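Long-range contacts in ectonucleotide pyrophosphatase/phosphodiesterase family member 5 (Mus musculus, PDB 5VEO), which is a zinc-dependent ectoenzyme of the nucleotide pyrophosphatase/phosphodiesterase family that probably hydrolyses phosphodiester bonds of nucleotide substrates: residues N52-K57 with S253-I258; N61-V66 with A106-I111; T179-G184 with H225-C230. The protein carries 1 engineered substitution. All coordinates share one frame; numbering follows the deposited sequence. Where two conformers were deposited one is given.

Contact 1 of 3, residues N52-K57 with S253-I258. With AMP (adenosine monophosphate), chain Q.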
# COMPACT_ATOMS: atom_id res chain seq x y z
N ASN A 52 2.18 7.77 -4.48
CA ASN A 52 1.19 6.80 -4.04
C ASN A 52 -0.05 7.56 -3.57
O ASN A 52 -0.25 8.72 -3.96
CB ASN A 52 1.82 5.86 -2.99
CG ASN A 52 2.42 6.60 -1.78
OD1 ASN A 52 2.69 7.81 -1.82
ND2 ASN A 52 2.68 5.84 -0.71
N VAL A 53 -0.95 6.92 -2.82
CA VAL A 53 -2.20 7.57 -2.47
C VAL A 53 -2.31 7.81 -0.97
O VAL A 53 -1.76 7.08 -0.12
CB VAL A 53 -3.46 6.82 -2.97
CG1 VAL A 53 -3.44 6.68 -4.47
CG2 VAL A 53 -3.65 5.50 -2.29
N PHE A 54 -3.08 8.85 -0.65
CA PHE A 54 -3.43 9.20 0.72
C PHE A 54 -4.62 8.38 1.18
O PHE A 54 -5.57 8.21 0.41
CB PHE A 54 -3.76 10.69 0.77
CG PHE A 54 -3.91 11.26 2.14
CD1 PHE A 54 -2.80 11.60 2.91
CD2 PHE A 54 -5.17 11.52 2.65
CE1 PHE A 54 -2.96 12.17 4.16
CE2 PHE A 54 -5.32 12.10 3.89
CZ PHE A 54 -4.22 12.42 4.65
N ILE A 55 -4.63 7.87 2.42
CA ILE A 55 -3.51 7.89 3.35
C ILE A 55 -2.48 6.83 2.98
O ILE A 55 -2.81 5.79 2.42
CB ILE A 55 -4.00 7.69 4.81
CG1 ILE A 55 -4.55 6.29 5.05
CG2 ILE A 55 -5.03 8.75 5.17
CD1 ILE A 55 -4.96 6.03 6.48
N THR A 56 -1.22 7.09 3.34
CA THR A 56 -0.11 6.28 2.84
C THR A 56 0.14 5.08 3.76
O THR A 56 1.22 4.91 4.37
CB THR A 56 1.13 7.15 2.64
OG1 THR A 56 1.45 7.87 3.85
CG2 THR A 56 0.95 8.14 1.50
N LYS A 57 -0.90 4.23 3.84
CA LYS A 57 -0.90 2.97 4.59
C LYS A 57 -1.15 1.79 3.65
O LYS A 57 -1.50 1.96 2.48
CB LYS A 57 -1.97 3.00 5.71
CG LYS A 57 -1.82 4.15 6.71
CD LYS A 57 -1.15 3.72 7.92
CE LYS A 57 -1.16 4.68 9.08
NZ LYS A 57 -0.01 4.26 9.96
N SER A 253 -2.90 7.45 14.29
CA SER A 253 -1.75 8.27 13.87
C SER A 253 -1.19 7.74 12.57
O SER A 253 -1.12 6.53 12.39
CB SER A 253 -0.65 8.28 14.94
OG SER A 253 0.36 9.25 14.67
N PRO A 254 -0.76 8.63 11.67
CA PRO A 254 -0.68 10.10 11.76
C PRO A 254 -1.89 10.83 11.19
O PRO A 254 -1.89 12.06 11.11
CB PRO A 254 0.57 10.40 10.96
CG PRO A 254 0.52 9.39 9.85
CD PRO A 254 -0.04 8.14 10.48
N VAL A 255 -2.91 10.08 10.81
CA VAL A 255 -4.15 10.68 10.32
C VAL A 255 -5.25 10.25 11.28
O VAL A 255 -5.77 9.13 11.21
CB VAL A 255 -4.45 10.30 8.88
CG1 VAL A 255 -5.76 10.96 8.40
CG2 VAL A 255 -3.27 10.72 8.00
N ALA A 256 -5.56 11.11 12.23
CA ALA A 256 -6.57 10.82 13.24
C ALA A 256 -7.95 11.01 12.63
O ALA A 256 -8.32 12.12 12.23
CB ALA A 256 -6.37 11.71 14.46
N ALA A 257 -8.71 9.94 12.57
CA ALA A 257 -10.05 9.95 12.03
C ALA A 257 -10.98 10.00 13.22
O ALA A 257 -11.05 9.05 14.00
CB ALA A 257 -10.30 8.71 11.17
N ILE A 258 -11.65 11.14 13.40
CA ILE A 258 -12.34 11.49 14.63
C ILE A 258 -13.84 11.57 14.37
O ILE A 258 -14.28 12.30 13.47
CB ILE A 258 -11.80 12.81 15.20
CG1 ILE A 258 -10.36 12.60 15.70
CG2 ILE A 258 -12.70 13.34 16.35
CD1 ILE A 258 -9.64 13.86 16.06
P AMP Q . 0.97 -0.99 7.14
O1P AMP Q . -0.13 -0.00 6.88
O2P AMP Q . 1.73 -0.65 8.43
O3P AMP Q . 1.93 -1.16 5.97
O5' AMP Q . 0.31 -2.43 7.38
C5' AMP Q . 1.10 -3.60 7.13
C4' AMP Q . 0.81 -4.74 8.07
O4' AMP Q . -0.43 -5.33 7.69
C3' AMP Q . 1.84 -5.86 7.99
O3' AMP Q . 2.66 -5.87 9.14
C2' AMP Q . 1.01 -7.15 7.93
O2' AMP Q . 1.36 -8.13 8.88
C1' AMP Q . -0.41 -6.67 8.13
N9 AMP Q . -1.38 -7.41 7.36
C8 AMP Q . -1.48 -7.49 6.02
N7 AMP Q . -2.54 -8.28 5.69
C5 AMP Q . -3.10 -8.68 6.87
C6 AMP Q . -4.25 -9.51 7.27
N6 AMP Q . -5.03 -10.08 6.33
N1 AMP Q . -4.50 -9.67 8.58
C2 AMP Q . -3.74 -9.11 9.54
N3 AMP Q . -2.68 -8.33 9.26
C4 AMP Q . -2.33 -8.11 7.96
O HOH W 1 0.05 4.14 13.13
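Val-255 presents its CG2 methyl to two side chains at once, meeting Phe-54 CZ tip to tip at 3.9 Å and lying just as near to Ile-55 CG2. The contact joins the loop leading into helix 58-67, part of the alkaline-phosphatase-like core of this family, to strand 255-260 of a separate four-stranded antiparallel sheet. Beside the apolar trio, Lys-57 and Pro-254 meet tip to tip, Lys-57 CE 3.9 Å from Pro-254 CD. The lysine ammonium reaches Ser-253 through a water, which accepts from Lys-57 NZ at 3.2 Å and donates to Ser-253 O at 2.8 Å. NZ also donates directly to the backbone O of His-325, a zinc ligand. Lys-57 CB passes AMP O1P at 3.7 Å, and beyond it the chain, bent at chi2 (-98°), carries NZ on to these partners. Further out, the Phe-54 ring stacks on Trp-291 and meets Tyr-293 edge-to-face. Cis peptide bonds precede both Ile-55 and Pro-254, and Thr-56, centre of an inverse gamma turn, accepts His-325 ND1 at its backbone O. Within the loop, Ile-55 CG2 sits 3.6 Å above one face of the Phe-54 ring, displaced toward its rim.

Contact 2 of 3, residues N61-V66 with A106-I111; sequences NHYTLV and ATPIWI
Val-66 O takes two approaches from the other segment. Ile-109 N donates to it at 2.8 Å, but the bond is weak, bent to 127° at the hydrogen, and Pro-108 CA adds a CH...O contact at 3.4 Å. The second polar group is the hydroxyl of Tyr-63. Its hydrogen-bond partner is Trp-103 O, which lies outside both segments; Ala-106 O is close by but bonds to His-133 NE2, and Pro-108 CD presses on Tyr-63 OH at 3.4 Å. With CG anti to the backbone N (chi1 -151°), the tyrosine ring extends until its OH end reaches the 106-108 loop. The Val-66 carbonyl, near the C-terminal end of helix 58-67, meets an amide in the first turn of helix 109-115, for which Pro-108 is the N-cap. Both helices belong to the alpha/beta fold shared with alkaline phosphatase. The apolar contacts fill in around this junction. Tyr-63 spans the loop, CE2 4.0 Å from Ala-106 CB and CE1 3.9 Å from Pro-108 CB. An alanine at Tyr-63 would probably open a gap beside Ala-106 and Pro-108 and leave Trp-103 O without its hydroxyl mate. Val-66 CG2 touches Pro-108 CB at 3.8 Å, and both valine methyls come near Trp-110 CZ3. Trp-110 CG lies between its backbone N and carbonyl carbon (chi1 52°), which folds the indole back until Pro-108 CB is 3.6 Å above one face of it. Ile-109 packs CG2 on Val-66 CB, and both residues also touch Phe-170 of strand 168-173.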
# COMPACT_ATOMS: atom_id res chain seq x y z
N ASN A 61 -3.28 1.60 -0.21
CA ASN A 61 -2.34 1.64 -1.33
C ASN A 61 -2.28 0.33 -2.11
O ASN A 61 -2.18 0.37 -3.34
CB ASN A 61 -0.98 2.09 -0.84
CG ASN A 61 -0.92 3.57 -0.85
OD1 ASN A 61 -0.64 4.17 -1.90
ND2 ASN A 61 -1.30 4.20 0.25
N HIS A 62 -2.41 -0.81 -1.44
CA HIS A 62 -2.44 -2.06 -2.20
C HIS A 62 -3.72 -2.16 -3.01
O HIS A 62 -3.70 -2.64 -4.15
CB HIS A 62 -2.27 -3.27 -1.29
CG HIS A 62 -0.88 -3.48 -0.76
ND1 HIS A 62 -0.46 -2.96 0.44
CD2 HIS A 62 0.18 -4.18 -1.25
CE1 HIS A 62 0.79 -3.33 0.67
NE2 HIS A 62 1.20 -4.07 -0.34
N TYR A 63 -4.85 -1.67 -2.48
CA TYR A 63 -6.07 -1.75 -3.27
C TYR A 63 -6.02 -0.79 -4.46
O TYR A 63 -6.54 -1.11 -5.54
CB TYR A 63 -7.31 -1.51 -2.41
CG TYR A 63 -8.58 -2.24 -2.91
CD1 TYR A 63 -8.53 -3.55 -3.38
CD2 TYR A 63 -9.82 -1.62 -2.83
CE1 TYR A 63 -9.67 -4.21 -3.78
CE2 TYR A 63 -10.98 -2.29 -3.25
CZ TYR A 63 -10.89 -3.58 -3.72
OH TYR A 63 -12.01 -4.29 -4.12
N THR A 64 -5.36 0.36 -4.31
CA THR A 64 -5.13 1.23 -5.46
C THR A 64 -4.33 0.51 -6.54
O THR A 64 -4.62 0.67 -7.74
CB THR A 64 -4.42 2.51 -5.01
OG1 THR A 64 -5.36 3.33 -4.31
CG2 THR A 64 -3.85 3.30 -6.20
N LEU A 65 -3.34 -0.28 -6.16
CA LEU A 65 -2.52 -0.93 -7.17
C LEU A 65 -3.33 -1.88 -8.03
O LEU A 65 -3.00 -2.09 -9.20
CB LEU A 65 -1.36 -1.68 -6.51
CG LEU A 65 -0.29 -0.82 -5.83
CD1 LEU A 65 0.85 -1.68 -5.32
CD2 LEU A 65 0.25 0.28 -6.74
N VAL A 66 -4.40 -2.47 -7.48
CA VAL A 66 -5.17 -3.48 -8.20
C VAL A 66 -6.52 -2.95 -8.68
O VAL A 66 -7.31 -3.72 -9.26
CB VAL A 66 -5.34 -4.77 -7.37
CG1 VAL A 66 -3.97 -5.37 -7.07
CG2 VAL A 66 -6.13 -4.55 -6.07
N ALA A 106 -15.30 -1.32 -5.40
CA ALA A 106 -14.45 -1.48 -6.57
C ALA A 106 -14.33 -2.96 -6.87
O ALA A 106 -14.86 -3.81 -6.15
CB ALA A 106 -13.07 -0.85 -6.35
N THR A 107 -13.62 -3.26 -7.95
CA THR A 107 -13.36 -4.63 -8.39
C THR A 107 -11.87 -4.80 -8.64
O THR A 107 -11.34 -4.17 -9.58
CB THR A 107 -14.16 -4.96 -9.64
OG1 THR A 107 -15.56 -4.88 -9.34
CG2 THR A 107 -13.82 -6.35 -10.16
N PRO A 108 -11.16 -5.62 -7.86
CA PRO A 108 -9.72 -5.78 -8.09
C PRO A 108 -9.43 -6.55 -9.37
O PRO A 108 -10.25 -7.34 -9.86
CB PRO A 108 -9.24 -6.56 -6.86
CG PRO A 108 -10.47 -7.35 -6.45
CD PRO A 108 -11.62 -6.43 -6.73
N ILE A 109 -8.23 -6.31 -9.90
CA ILE A 109 -7.87 -6.79 -11.22
C ILE A 109 -7.92 -8.32 -11.34
O ILE A 109 -8.14 -8.84 -12.43
CB ILE A 109 -6.50 -6.23 -11.62
CG1 ILE A 109 -6.28 -6.46 -13.12
CG2 ILE A 109 -5.38 -6.84 -10.78
CD1 ILE A 109 -5.02 -5.83 -13.65
N TRP A 110 -7.72 -9.06 -10.26
CA TRP A 110 -7.77 -10.52 -10.43
C TRP A 110 -9.16 -10.99 -10.85
O TRP A 110 -9.28 -11.98 -11.60
CB TRP A 110 -7.30 -11.24 -9.16
CG TRP A 110 -7.91 -10.87 -7.86
CD1 TRP A 110 -9.07 -11.36 -7.33
CD2 TRP A 110 -7.35 -10.01 -6.86
NE1 TRP A 110 -9.28 -10.84 -6.07
CE2 TRP A 110 -8.25 -10.00 -5.76
CE3 TRP A 110 -6.19 -9.24 -6.78
CZ2 TRP A 110 -8.00 -9.26 -4.61
CZ3 TRP A 110 -5.97 -8.49 -5.64
CH2 TRP A 110 -6.86 -8.51 -4.58
N ILE A 111 -10.21 -10.30 -10.42
CA ILE A 111 -11.56 -10.67 -10.85
C ILE A 111 -11.74 -10.38 -12.33
O ILE A 111 -12.25 -11.21 -13.08
CB ILE A 111 -12.62 -9.95 -9.99
CG1 ILE A 111 -12.49 -10.45 -8.56
CG2 ILE A 111 -14.04 -10.16 -10.54
CD1 ILE A 111 -13.49 -9.84 -7.61

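Contact 3 of 3, residues T179-G184 with H225-C230. With ZN (zinc ion), chain D; ZN (zinc ion), chain E; AMP (adenosine monophosphate), chain Q.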
# COMPACT_ATOMS: atom_id res chain seq x y z
N THR A 179 10.34 -3.82 10.49
CA THR A 179 11.53 -3.31 11.17
C THR A 179 11.61 -1.79 11.10
O THR A 179 12.06 -1.14 12.05
CB THR A 179 12.77 -3.98 10.57
OG1 THR A 179 12.75 -5.38 10.89
CG2 THR A 179 14.04 -3.36 11.12
N GLY A 180 11.20 -1.20 9.97
CA GLY A 180 11.16 0.25 9.88
C GLY A 180 10.35 0.89 10.99
O GLY A 180 10.75 1.91 11.56
N HIS A 181 9.20 0.30 11.33
CA HIS A 181 8.42 0.79 12.46
C HIS A 181 9.21 0.69 13.76
O HIS A 181 9.18 1.61 14.59
CB HIS A 181 7.13 0.01 12.61
CG HIS A 181 6.05 0.36 11.62
ND1 HIS A 181 5.46 1.60 11.57
CD2 HIS A 181 5.45 -0.39 10.67
CE1 HIS A 181 4.54 1.60 10.62
NE2 HIS A 181 4.50 0.40 10.07
N ASP A 182 9.86 -0.45 13.97
CA ASP A 182 10.48 -0.74 15.26
C ASP A 182 11.68 0.16 15.53
O ASP A 182 11.87 0.64 16.65
CB ASP A 182 10.93 -2.20 15.30
CG ASP A 182 9.77 -3.17 15.43
OD1 ASP A 182 8.65 -2.72 15.79
OD2 ASP A 182 9.97 -4.38 15.18
N VAL A 183 12.55 0.34 14.53
CA VAL A 183 13.80 1.05 14.75
C VAL A 183 13.83 2.44 14.15
O VAL A 183 14.66 3.26 14.57
CB VAL A 183 15.01 0.23 14.26
CG1 VAL A 183 15.02 -1.13 14.94
CG2 VAL A 183 15.04 0.11 12.74
N GLY A 184 12.94 2.75 13.21
CA GLY A 184 12.97 4.00 12.50
C GLY A 184 13.86 3.92 11.27
O GLY A 184 14.89 3.24 11.27
N HIS A 225 4.29 2.22 0.28
CA HIS A 225 4.68 3.52 0.85
C HIS A 225 6.10 3.40 1.40
O HIS A 225 6.69 2.30 1.42
CB HIS A 225 3.74 3.93 1.99
CG HIS A 225 3.68 2.89 3.06
ND1 HIS A 225 4.73 2.65 3.93
CD2 HIS A 225 2.78 1.90 3.27
CE1 HIS A 225 4.46 1.57 4.64
NE2 HIS A 225 3.28 1.10 4.27
N GLY A 226 6.60 4.52 1.91
CA GLY A 226 7.88 4.60 2.57
C GLY A 226 7.75 4.63 4.08
O GLY A 226 6.95 3.90 4.68
N MET A 227 8.58 5.46 4.71
CA MET A 227 8.66 5.47 6.16
C MET A 227 9.40 6.74 6.59
O MET A 227 10.31 7.18 5.90
CB MET A 227 9.41 4.23 6.67
CG MET A 227 9.36 3.97 8.18
SD MET A 227 7.76 3.36 8.78
CE MET A 227 7.68 1.75 8.02
N THR A 228 8.99 7.32 7.71
CA THR A 228 9.68 8.49 8.23
C THR A 228 9.96 8.30 9.72
O THR A 228 9.28 7.54 10.42
CB THR A 228 8.91 9.81 7.95
OG1 THR A 228 9.80 10.94 8.08
CG2 THR A 228 7.84 10.06 8.92
N GLN A 229 10.99 9.00 10.18
CA GLN A 229 11.45 8.90 11.56
C GLN A 229 10.56 9.69 12.49
O GLN A 229 10.30 10.89 12.28
CB GLN A 229 12.89 9.39 11.67
CG GLN A 229 13.55 9.09 12.99
CD GLN A 229 14.06 7.65 13.10
OE1 GLN A 229 14.22 6.95 12.11
NE2 GLN A 229 14.32 7.21 14.32
N CYS A 230 10.16 9.04 13.57
CA CYS A 230 9.38 9.65 14.64
C CYS A 230 10.23 9.78 15.90
O CYS A 230 11.34 9.24 16.00
CB CYS A 230 8.13 8.83 14.91
SG CYS A 230 7.00 8.87 13.47
ZN ZN D . 3.57 0.01 8.32
ZN ZN E . 2.76 -0.89 4.35
P AMP Q . 0.97 -0.99 7.14
O1P AMP Q . -0.13 -0.00 6.88
O2P AMP Q . 1.73 -0.65 8.43
O3P AMP Q . 1.93 -1.16 5.97
O5' AMP Q . 0.31 -2.43 7.38
C5' AMP Q . 1.10 -3.60 7.13
C4' AMP Q . 0.81 -4.74 8.07
O4' AMP Q . -0.43 -5.33 7.69
C3' AMP Q . 1.84 -5.86 7.99
O3' AMP Q . 2.66 -5.87 9.14
C2' AMP Q . 1.01 -7.15 7.93
O2' AMP Q . 1.36 -8.13 8.88
C1' AMP Q . -0.41 -6.67 8.13
N9 AMP Q . -1.38 -7.41 7.36
C8 AMP Q . -1.48 -7.49 6.02
N7 AMP Q . -2.54 -8.28 5.69
C5 AMP Q . -3.10 -8.68 6.87
C6 AMP Q . -4.25 -9.51 7.27
N6 AMP Q . -5.03 -10.08 6.33
N1 AMP Q . -4.50 -9.67 8.58
C2 AMP Q . -3.74 -9.11 9.54
N3 AMP Q . -2.68 -8.33 9.26
C4 AMP Q . -2.33 -8.11 7.96
O HOH W 2 16.20 5.33 15.23
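One water is gripped from both segments: it donates to Val-183 O at 2.7 Å and accepts from Gln-229 NE2 at 2.8 Å. The other amide atom, Gln-229 OE1, receives Asp-186 N and lies against the backbone of Gly-184, with Gln-229 OE1 to Gly-184 C at 3.2 Å. Gly-184 ends the helix with positive phi (88°); a CB here would clash with Gln-229 OE1 and be jammed against the preceding carbonyl, so glycine suits the spot. Closer to the active site, Met-227 bends at chi2 and chi3 and crosses His-181 at about a right angle. Its CE methyl lies over the centre of the imidazole in a CH-pi contact, 4.0 Å from the ring centroid and 5° off the normal, and SD shares that face in a sulfur-aromatic contact. The ring so covered works at both nitrogens: ND1 donates to Gly-323 O, and His-181 NE2 binds one zinc at 2.0 Å, alongside Asp-177, His-325 and AMP O2P. His-225 NE2 binds the second zinc at 2.1 Å, with Asp-22, Asp-224 and AMP O3P. The phosphate therefore bridges the two zincs, a two-zinc centre as in alkaline phosphatase and other NPP enzymes. His-225 ND1 donates to Gly-226 O at 2.7 Å, nearly in the imidazole plane and with an N-H...O angle of 160°, which, with the zinc bond, holds the ring's rotation. His-325, a ligand of the first zinc, also stacks its ring on His-225. Around them, strand 228-229 pairs antiparallel with strand 323-324, while Thr-179 and Val-183 of helix 177-183 touch helix 190-210.

How the contacts relate
From the N terminus, the chain leaves strand 45-51 and enters 52-57, where contact 1 opens; it closes only at 253-258, almost 200 residues later, tying the loop before helix 58-67 to the four-stranded antiparallel sheet. Inside that loop contact 2 closes first, tying helix 58-67 to the start of helix 109-115, and contact 3 follows it in series, joining helix 177-183 to the chain just past strand 218-222. Contacts 2 and 3 lie on opposite sides of the chain's centre and do not touch. Contact 1 meets both: Val-53 N is 2.9 Å from Asn-61 OD1 of contact 2, a probable hydrogen bond, and Asn-52 and Thr-56 pack on His-225 of contact 3. Contacts 1 and 3 both reach AMP.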